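Local coordinates for protein endosialidase (Enterobacteria phage phi92, PDB 4HIZ) that is a trimeric phage endosialidase that probably cleaves polysialic acid internally at alpha-2,8 and alpha-2,9 linkages, at residues G71-I76 / D516-R521; T199-V204 / V243-A248; V279-N284 / G312-R317. All coordinates share one frame; numbering follows the deposited sequence.

Interaction 1: residues G71-I76 / D516-R521; sequences GNLTKI and DLYSYR. With CA (calcium ion), chain B.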
loop_
_atom_site.group_PDB
_atom_site.type_symbol
_atom_site.label_atom_id
_atom_site.label_comp_id
_atom_site.label_asym_id
_atom_site.label_seq_id
_atom_site.Cartn_x
_atom_site.Cartn_y
_atom_site.Cartn_z
ATOM N N GLY A 71 19.145 20.008 8.721
ATOM C CA GLY A 71 18.589 18.767 9.246
ATOM C C GLY A 71 17.091 18.767 8.964
ATOM O O GLY A 71 16.463 19.828 8.957
ATOM N N ASN A 72 16.529 17.590 8.728
ATOM C CA ASN A 72 15.104 17.458 8.437
ATOM C C ASN A 72 14.537 16.163 8.966
ATOM O O ASN A 72 15.271 15.188 9.142
ATOM C CB ASN A 72 14.872 17.530 6.920
ATOM C CG ASN A 72 15.017 18.936 6.398
ATOM O OD1 ASN A 72 14.113 19.763 6.563
ATOM N ND2 ASN A 72 16.156 19.232 5.788
ATOM N N LEU A 73 13.222 16.141 9.180
ATOM C CA LEU A 73 12.568 15.005 9.840
ATOM C C LEU A 73 11.826 14.184 8.800
ATOM O O LEU A 73 11.176 14.753 7.923
ATOM C CB LEU A 73 11.560 15.511 10.884
ATOM C CG LEU A 73 10.953 14.452 11.797
ATOM C CD1 LEU A 73 12.035 13.894 12.779
ATOM C CD2 LEU A 73 9.760 15.028 12.602
ATOM N N THR A 74 11.898 12.859 8.920
ATOM C CA THR A 74 11.166 11.961 8.038
ATOM C C THR A 74 10.414 10.968 8.903
ATOM O O THR A 74 10.970 10.476 9.892
ATOM C CB THR A 74 12.181 11.172 7.134
ATOM O OG1 THR A 74 12.841 12.103 6.257
ATOM C CG2 THR A 74 11.466 10.103 6.272
ATOM N N LYS A 75 9.168 10.650 8.559
ATOM C CA LYS A 75 8.448 9.559 9.250
ATOM C C LYS A 75 8.859 8.236 8.618
ATOM O O LYS A 75 8.880 8.140 7.383
ATOM C CB LYS A 75 6.923 9.765 9.090
ATOM C CG LYS A 75 6.118 8.763 9.909
ATOM C CD LYS A 75 4.621 9.162 9.929
ATOM C CE LYS A 75 3.859 8.227 10.895
ATOM N NZ LYS A 75 2.413 8.697 10.993
ATOM N N ILE A 76 9.222 7.231 9.413
ATOM C CA ILE A 76 9.833 6.004 8.836
ATOM C C ILE A 76 9.053 4.710 9.098
ATOM O O ILE A 76 9.366 3.696 8.497
ATOM C CB ILE A 76 11.314 5.819 9.268
ATOM C CG1 ILE A 76 11.416 5.324 10.736
ATOM C CG2 ILE A 76 12.090 7.153 9.054
ATOM C CD1 ILE A 76 12.898 4.934 11.096
ATOM N N ASP A 516 4.722 5.624 16.226
ATOM C CA ASP A 516 5.511 5.273 15.031
ATOM C C ASP A 516 6.876 5.959 15.122
ATOM O O ASP A 516 7.109 6.767 16.022
ATOM C CB ASP A 516 4.757 5.670 13.723
ATOM C CG ASP A 516 3.753 4.613 13.320
ATOM O OD1 ASP A 516 4.166 3.474 12.976
ATOM O OD2 ASP A 516 2.535 4.896 13.390
ATOM N N LEU A 517 7.776 5.649 14.187
ATOM C CA LEU A 517 9.156 6.150 14.268
ATOM C C LEU A 517 9.436 7.242 13.246
ATOM O O LEU A 517 8.815 7.265 12.166
ATOM C CB LEU A 517 10.162 4.993 14.040
ATOM C CG LEU A 517 9.951 3.796 14.947
ATOM C CD1 LEU A 517 10.989 2.723 14.585
ATOM C CD2 LEU A 517 10.108 4.191 16.440
ATOM N N TYR A 518 10.366 8.113 13.602
ATOM C CA TYR A 518 10.820 9.235 12.784
ATOM C C TYR A 518 12.339 9.249 12.769
ATOM O O TYR A 518 12.983 8.738 13.698
ATOM C CB TYR A 518 10.318 10.573 13.375
ATOM C CG TYR A 518 8.794 10.663 13.348
ATOM C CD1 TYR A 518 8.018 10.017 14.330
ATOM C CD2 TYR A 518 8.152 11.354 12.319
ATOM C CE1 TYR A 518 6.623 10.067 14.291
ATOM C CE2 TYR A 518 6.740 11.437 12.283
ATOM C CZ TYR A 518 5.998 10.769 13.237
ATOM O OH TYR A 518 4.614 10.802 13.211
ATOM N N SER A 519 12.906 9.841 11.712
ATOM C CA SER A 519 14.358 10.009 11.617
ATOM C C SER A 519 14.691 11.472 11.337
ATOM O O SER A 519 14.199 12.048 10.340
ATOM C CB SER A 519 14.862 9.139 10.479
ATOM O OG SER A 519 16.231 9.418 10.197
ATOM N N TYR A 520 15.483 12.082 12.220
ATOM C CA TYR A 520 15.968 13.429 11.977
ATOM C C TYR A 520 17.365 13.269 11.394
ATOM O O TYR A 520 18.294 12.763 12.079
ATOM C CB TYR A 520 16.035 14.219 13.284
ATOM C CG TYR A 520 16.481 15.639 13.098
ATOM C CD1 TYR A 520 15.569 16.639 12.713
ATOM C CD2 TYR A 520 17.816 16.002 13.301
ATOM C CE1 TYR A 520 16.003 17.977 12.547
ATOM C CE2 TYR A 520 18.239 17.320 13.145
ATOM C CZ TYR A 520 17.344 18.298 12.791
ATOM O OH TYR A 520 17.819 19.601 12.663
ATOM N N ARG A 521 17.524 13.651 10.123
ATOM C CA ARG A 521 18.780 13.418 9.405
ATOM C C ARG A 521 19.498 14.770 9.314
ATOM O O ARG A 521 18.971 15.737 8.720
ATOM C CB ARG A 521 18.499 12.880 7.997
ATOM C CG ARG A 521 19.797 12.609 7.236
ATOM C CD ARG A 521 19.544 12.043 5.801
ATOM N NE ARG A 521 19.162 13.074 4.838
ATOM C CZ ARG A 521 19.145 12.851 3.519
ATOM N NH1 ARG A 521 19.379 11.634 3.044
ATOM N NH2 ARG A 521 18.829 13.835 2.673
HETATM CA CA CA B . 1.560 2.937 14.936
HETATM O O HOH W 1 1.474 7.401 13.354
#
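The last blade of the catalytic β-propeller is completed here, as residues N72 to K75 near the start of the domain pair with Y518 to R521 at its end. The strands run antiparallel, and 71-75 forms the outermost strand of the blade within this chain, next to 516-523; at this edge T74 and K75 pair in parallel with a strand of the second subunit, so the sheet runs on into it. N72 and R521 exchange two backbone hydrogen bonds and so do T74 and S519, where S519 N reaches T74 O at 2.7 Å. Two residues on, I76 N donates almost straight to L517 O (2.8 Å, 175° at the hydrogen).

L73, K75, Y518 and Y520 share one face of this pair. K75 has CG anti to the backbone N (chi1 -174°) and an extended chain that crosses the Y518 side chain at a slant, CG lying 3.6 Å from Y518 CE2 and CE 3.5 Å from Y518 OH. L73 CD1 settles between the CB atoms of Y518 (3.8 Å) and Y520. The Y520 ring reaches back to the start of strand 71-75, with N72 N over one face and Y520 OH 3.6 Å from G71 CA. F534 of the second subunit packs on L73 and K75 and meets the Y518 ring edge-to-face.

At the far end D516 OD2 binds a calcium ion (2.7 Å) together with the backbone oxygens of T79, F81, H513 and A515, while OD1 is held by T77 and N83. A water takes a hydrogen bond from K75 NZ (2.9 Å) and also contacts D516 OD2, joining the strands beside the metal. Pairing between the two ends of the domain, 440 residues apart, is the velcro closure typical of β-propellers.

Interaction 2: residues T199-V204 / V243-A248; sequences TTATIV and VTLARA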
loop_
_atom_site.group_PDB
_atom_site.type_symbol
_atom_site.label_atom_id
_atom_site.label_comp_id
_atom_site.label_asym_id
_atom_site.label_seq_id
_atom_site.Cartn_x
_atom_site.Cartn_y
_atom_site.Cartn_z
ATOM N N THR A 199 37.770 -34.392 2.076
ATOM C CA THR A 199 36.476 -33.715 1.949
ATOM C C THR A 199 36.468 -32.379 2.682
ATOM O O THR A 199 35.416 -31.802 2.887
ATOM C CB THR A 199 35.328 -34.548 2.533
ATOM O OG1 THR A 199 35.593 -34.824 3.922
ATOM C CG2 THR A 199 35.146 -35.856 1.761
ATOM N N THR A 200 37.626 -31.885 3.096
ATOM C CA THR A 200 37.674 -30.594 3.791
ATOM C C THR A 200 38.251 -29.539 2.869
ATOM O O THR A 200 39.361 -29.705 2.372
ATOM C CB THR A 200 38.591 -30.668 5.008
ATOM O OG1 THR A 200 38.131 -31.707 5.866
ATOM C CG2 THR A 200 38.598 -29.352 5.766
ATOM N N ALA A 201 37.520 -28.453 2.645
ATOM C CA ALA A 201 38.082 -27.324 1.904
ATOM C C ALA A 201 38.398 -26.237 2.920
ATOM O O ALA A 201 37.561 -25.908 3.755
ATOM C CB ALA A 201 37.084 -26.800 0.836
ATOM N N THR A 202 39.601 -25.686 2.859
ATOM C CA THR A 202 39.981 -24.599 3.753
ATOM C C THR A 202 39.801 -23.279 3.033
ATOM O O THR A 202 40.263 -23.127 1.901
ATOM C CB THR A 202 41.439 -24.802 4.198
ATOM O OG1 THR A 202 41.513 -26.054 4.881
ATOM C CG2 THR A 202 41.878 -23.675 5.118
ATOM N N ILE A 203 39.099 -22.350 3.680
ATOM C CA ILE A 203 38.781 -21.070 3.090
ATOM C C ILE A 203 39.398 -19.941 3.890
ATOM O O ILE A 203 39.102 -19.773 5.073
ATOM C CB ILE A 203 37.269 -20.835 3.126
ATOM C CG1 ILE A 203 36.478 -22.109 2.740
ATOM C CG2 ILE A 203 36.910 -19.579 2.320
ATOM C CD1 ILE A 203 36.694 -22.604 1.333
ATOM N N VAL A 204 40.241 -19.155 3.233
ATOM C CA VAL A 204 40.769 -17.948 3.846
ATOM C C VAL A 204 39.868 -16.771 3.485
ATOM O O VAL A 204 39.588 -16.486 2.320
ATOM C CB VAL A 204 42.209 -17.669 3.396
ATOM C CG1 VAL A 204 42.688 -16.331 3.972
ATOM C CG2 VAL A 204 43.120 -18.803 3.845
ATOM N N VAL A 243 34.773 -25.857 5.094
ATOM C CA VAL A 243 33.475 -26.401 4.701
ATOM C C VAL A 243 33.716 -27.856 4.288
ATOM O O VAL A 243 34.847 -28.236 3.892
ATOM C CB VAL A 243 32.793 -25.578 3.550
ATOM C CG1 VAL A 243 32.531 -24.142 4.017
ATOM C CG2 VAL A 243 33.636 -25.565 2.253
ATOM N N THR A 244 32.679 -28.669 4.384
ATOM C CA THR A 244 32.789 -30.067 3.986
ATOM C C THR A 244 32.200 -30.334 2.601
ATOM O O THR A 244 31.067 -29.953 2.326
ATOM C CB THR A 244 32.068 -30.951 5.000
ATOM O OG1 THR A 244 32.634 -30.727 6.290
ATOM C CG2 THR A 244 32.233 -32.437 4.657
ATOM N N LEU A 245 32.976 -31.004 1.745
ATOM C CA LEU A 245 32.590 -31.333 0.381
ATOM C C LEU A 245 31.693 -32.553 0.350
ATOM O O LEU A 245 31.817 -33.438 1.189
ATOM C CB LEU A 245 33.847 -31.637 -0.448
ATOM C CG LEU A 245 34.940 -30.567 -0.479
ATOM C CD1 LEU A 245 36.090 -31.006 -1.395
ATOM C CD2 LEU A 245 34.376 -29.235 -0.952
ATOM N N ALA A 246 30.817 -32.615 -0.650
ATOM C CA ALA A 246 29.916 -33.746 -0.817
ATOM C C ALA A 246 30.689 -35.008 -1.198
ATOM O O ALA A 246 30.261 -36.121 -0.898
ATOM C CB ALA A 246 28.850 -33.423 -1.862
ATOM N N ARG A 247 31.820 -34.844 -1.872
ATOM C CA ARG A 247 32.694 -35.984 -2.126
ATOM C C ARG A 247 34.160 -35.569 -2.136
ATOM O O ARG A 247 34.472 -34.399 -2.340
ATOM C CB ARG A 247 32.306 -36.709 -3.412
ATOM C CG ARG A 247 32.244 -35.855 -4.621
ATOM C CD ARG A 247 31.653 -36.653 -5.791
ATOM N NE ARG A 247 31.920 -36.034 -7.084
ATOM C CZ ARG A 247 32.940 -36.362 -7.873
ATOM N NH1 ARG A 247 33.796 -37.306 -7.500
ATOM N NH2 ARG A 247 33.105 -35.745 -9.036
ATOM N N ALA A 248 35.049 -36.529 -1.892
ATOM C CA ALA A 248 36.472 -36.243 -1.765
ATOM C C ALA A 248 37.037 -35.643 -3.046
ATOM O O ALA A 248 36.686 -36.070 -4.161
ATOM C CB ALA A 248 37.247 -37.521 -1.405
#
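Three backbone hydrogen bonds join T199 and A201 to V243 and L245, an antiparallel strand pair of the sheet, built from residues 185 to 264, that is inserted in the propeller sequence. A201 and V243 form a hydrogen-bonded pair: A201 N donates to V243 O (3.0 Å, 172° at the hydrogen), and V243 N returns a bond to A201 O in the carbonyl plane. T200 and T244 make the adjoining non-hydrogen-bonded pair. Past it L245 N donates to T199 O at 2.8 Å, beyond the start of strand 200-204 and the end of strand 240-244, and T244 CA adds a CH···O contact to the same oxygen.

Apolar contacts gather on the face of A201 and V243. A201 CB touches V243 CG2 (3.9 Å) and L245 CD2 (4.1 Å), with I203 CD1 a looser neighbour of the valine. L245 has CG anti to its carbonyl carbon (chi1 -55°), which brings CG to 3.6 Å from T199 O. I194 and V226 pack on both A201 and L245.

Farther along, where the chain turns after R247, T199 CG2 lies 3.7 Å from A248 N. The R247 side chain is about 6 Å from a bound N-acetyl-beta-neuraminic acid. The T199 and T244 side chains lie side by side and point the same way.

The chemistry is thus divided: buried aliphatic groups fill one face, threonines occupy the exposed other, and the backbone bonds set the register of the two strands.

Interaction 3: residues V279-N284 / G312-R317; sequences VAYSTN and GDISPR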
loop_
_atom_site.group_PDB
_atom_site.type_symbol
_atom_site.label_atom_id
_atom_site.label_comp_id
_atom_site.label_asym_id
_atom_site.label_seq_id
_atom_site.Cartn_x
_atom_site.Cartn_y
_atom_site.Cartn_z
ATOM N N VAL A 279 21.613 -11.922 34.842
ATOM C CA VAL A 279 21.020 -10.738 34.225
ATOM C C VAL A 279 19.511 -10.944 34.254
ATOM O O VAL A 279 18.944 -11.576 33.374
ATOM C CB VAL A 279 21.559 -10.530 32.816
ATOM C CG1 VAL A 279 20.911 -9.265 32.191
ATOM C CG2 VAL A 279 23.087 -10.398 32.901
ATOM N N ALA A 280 18.884 -10.463 35.326
ATOM C CA ALA A 280 17.485 -10.790 35.628
ATOM C C ALA A 280 17.036 -9.923 36.788
ATOM O O ALA A 280 17.867 -9.363 37.504
ATOM C CB ALA A 280 17.342 -12.268 36.023
ATOM N N TYR A 281 15.726 -9.792 36.956
ATOM C CA TYR A 281 15.199 -9.189 38.177
ATOM C C TYR A 281 15.721 -9.958 39.393
ATOM O O TYR A 281 15.823 -11.183 39.357
ATOM C CB TYR A 281 13.687 -9.276 38.170
ATOM C CG TYR A 281 13.077 -8.621 39.384
ATOM C CD1 TYR A 281 12.867 -7.253 39.398
ATOM C CD2 TYR A 281 12.736 -9.367 40.515
ATOM C CE1 TYR A 281 12.292 -6.621 40.505
ATOM C CE2 TYR A 281 12.174 -8.748 41.622
ATOM C CZ TYR A 281 11.958 -7.379 41.603
ATOM O OH TYR A 281 11.392 -6.750 42.690
ATOM N N SER A 282 16.020 -9.211 40.457
ATOM C CA SER A 282 16.415 -9.815 41.738
ATOM C C SER A 282 16.098 -8.795 42.830
ATOM O O SER A 282 16.134 -7.585 42.594
ATOM C CB SER A 282 17.907 -10.130 41.713
ATOM O OG SER A 282 18.288 -10.619 43.016
ATOM N N THR A 283 15.775 -9.260 44.038
ATOM C CA THR A 283 15.658 -8.327 45.146
ATOM C C THR A 283 17.025 -7.957 45.736
ATOM O O THR A 283 17.117 -7.080 46.596
ATOM C CB THR A 283 14.717 -8.853 46.240
ATOM O OG1 THR A 283 15.141 -10.160 46.619
ATOM C CG2 THR A 283 13.284 -8.921 45.690
ATOM N N ASN A 284 18.080 -8.615 45.245
ATOM C CA ASN A 284 19.462 -8.248 45.558
ATOM C C ASN A 284 19.889 -7.101 44.666
ATOM O O ASN A 284 20.053 -7.316 43.461
ATOM C CB ASN A 284 20.356 -9.443 45.277
ATOM C CG ASN A 284 21.810 -9.216 45.686
ATOM O OD1 ASN A 284 22.273 -8.086 45.778
ATOM N ND2 ASN A 284 22.546 -10.310 45.911
ATOM N N GLY A 312 16.880 -0.177 38.438
ATOM C CA GLY A 312 16.050 0.903 38.957
ATOM C C GLY A 312 14.911 0.399 39.829
ATOM O O GLY A 312 13.972 1.150 40.123
ATOM N N ASP A 313 15.002 -0.868 40.253
ATOM C CA ASP A 313 13.926 -1.549 40.980
ATOM C C ASP A 313 14.208 -1.627 42.475
ATOM O O ASP A 313 13.288 -1.525 43.298
ATOM C CB ASP A 313 13.719 -2.981 40.455
ATOM C CG ASP A 313 12.917 -3.024 39.149
ATOM O OD1 ASP A 313 11.685 -2.814 39.207
ATOM O OD2 ASP A 313 13.497 -3.284 38.060
ATOM N N ILE A 314 15.479 -1.819 42.817
ATOM C CA ILE A 314 15.868 -2.013 44.226
ATOM C C ILE A 314 16.854 -0.920 44.642
ATOM O O ILE A 314 17.865 -0.727 43.989
ATOM C CB ILE A 314 16.601 -3.364 44.411
ATOM C CG1 ILE A 314 15.872 -4.519 43.701
ATOM C CG2 ILE A 314 16.835 -3.656 45.906
ATOM C CD1 ILE A 314 14.453 -4.800 44.201
ATOM N N SER A 315 16.574 -0.178 45.708
ATOM C CA SER A 315 17.583 0.746 46.209
ATOM C C SER A 315 18.616 -0.089 46.956
ATOM O O SER A 315 18.247 -0.994 47.675
ATOM C CB SER A 315 17.000 1.771 47.180
ATOM O OG SER A 315 16.210 2.698 46.482
ATOM N N PRO A 316 19.902 0.228 46.806
ATOM C CA PRO A 316 20.497 1.319 46.021
ATOM C C PRO A 316 20.548 0.968 44.535
ATOM O O PRO A 316 20.825 -0.174 44.183
ATOM C CB PRO A 316 21.911 1.433 46.609
ATOM C CG PRO A 316 22.221 0.025 47.059
ATOM C CD PRO A 316 20.909 -0.527 47.575
ATOM N N ARG A 317 20.262 1.947 43.680
ATOM C CA ARG A 317 20.369 1.715 42.232
ATOM C C ARG A 317 21.807 1.409 41.829
ATOM O O ARG A 317 22.762 1.835 42.501
ATOM C CB ARG A 317 19.915 2.951 41.454
ATOM C CG ARG A 317 18.430 3.223 41.572
ATOM C CD ARG A 317 17.934 4.109 40.453
ATOM N NE ARG A 317 16.527 4.354 40.693
ATOM C CZ ARG A 317 15.684 4.747 39.778
ATOM N NH1 ARG A 317 16.119 4.942 38.538
ATOM N NH2 ARG A 317 14.411 4.936 40.108
#
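A surface contact between two loops brings Y281, S282 and T283 against D313 and I314. The first loop connects strand 272-275, at the edge of one propeller blade, to strand 291-297 of the next; the second is the turn between strands 304-311 and 318-324 of that next blade. The contact therefore sets an interblade connection beside a hairpin turn, and it rests on side chains of one loop packing against backbone and ring atoms of the other.

I314 is the central piece. Its CB points toward the other loop, and CG1, anti to the carbonyl carbon (chi1 -46°), comes to 3.3 Å from S282 O. The CG2 branch lies 3.5 Å from T283 O, and the terminal CD1 is 3.8 Å from T283 CA. CD1 also approaches the phenol end of Y281, 3.9 Å from its OH, the two side chains crossing at about a right angle.

D313 meets the same ring at its edge. Y281 CE1 lies 3.9 Å from D313 CG, which sits near the ring plane, and the carboxylate is turned 76° from the ring. The acid is anchored elsewhere, D313 OD2 being hydrogen-bonded to T290 OG1. The Y281 ring in turn has a cation-pi partner in R171.

The first loop is shaped by an ST turn, in which S282 OG accepts from N284 N at 3.0 Å. The carbonyls that I314 meets are those of S282 and T283, inside this turn.

Across the interface the contact is made by van der Waals touches of isoleucine branches on carbonyl oxygens and of a tyrosine edge on a carboxylate, so it depends on shape more than on directed polar bonds.

How the interactions relate
All three contacts fall within the catalytic propeller range but do not touch one another. Interaction 1 encloses the others along the chain: interaction 2 and then interaction 3 lie in series inside the loop that it closes. The centres of interactions 1 and 2 are about 47 Å apart. Those of interactions 1 and 3 are about 35 Å apart, and those of interactions 2 and 3 about 50 Å apart. Interaction 1 shuts the ring of blades, interaction 3 packs consecutive blades together at the surface, and interaction 2 builds a separate sheet, inserted between strands 172-181 and 272-275 of one blade, whose R247 side chain lies about 6 Å from bound N-acetyl-beta-neuraminic acid.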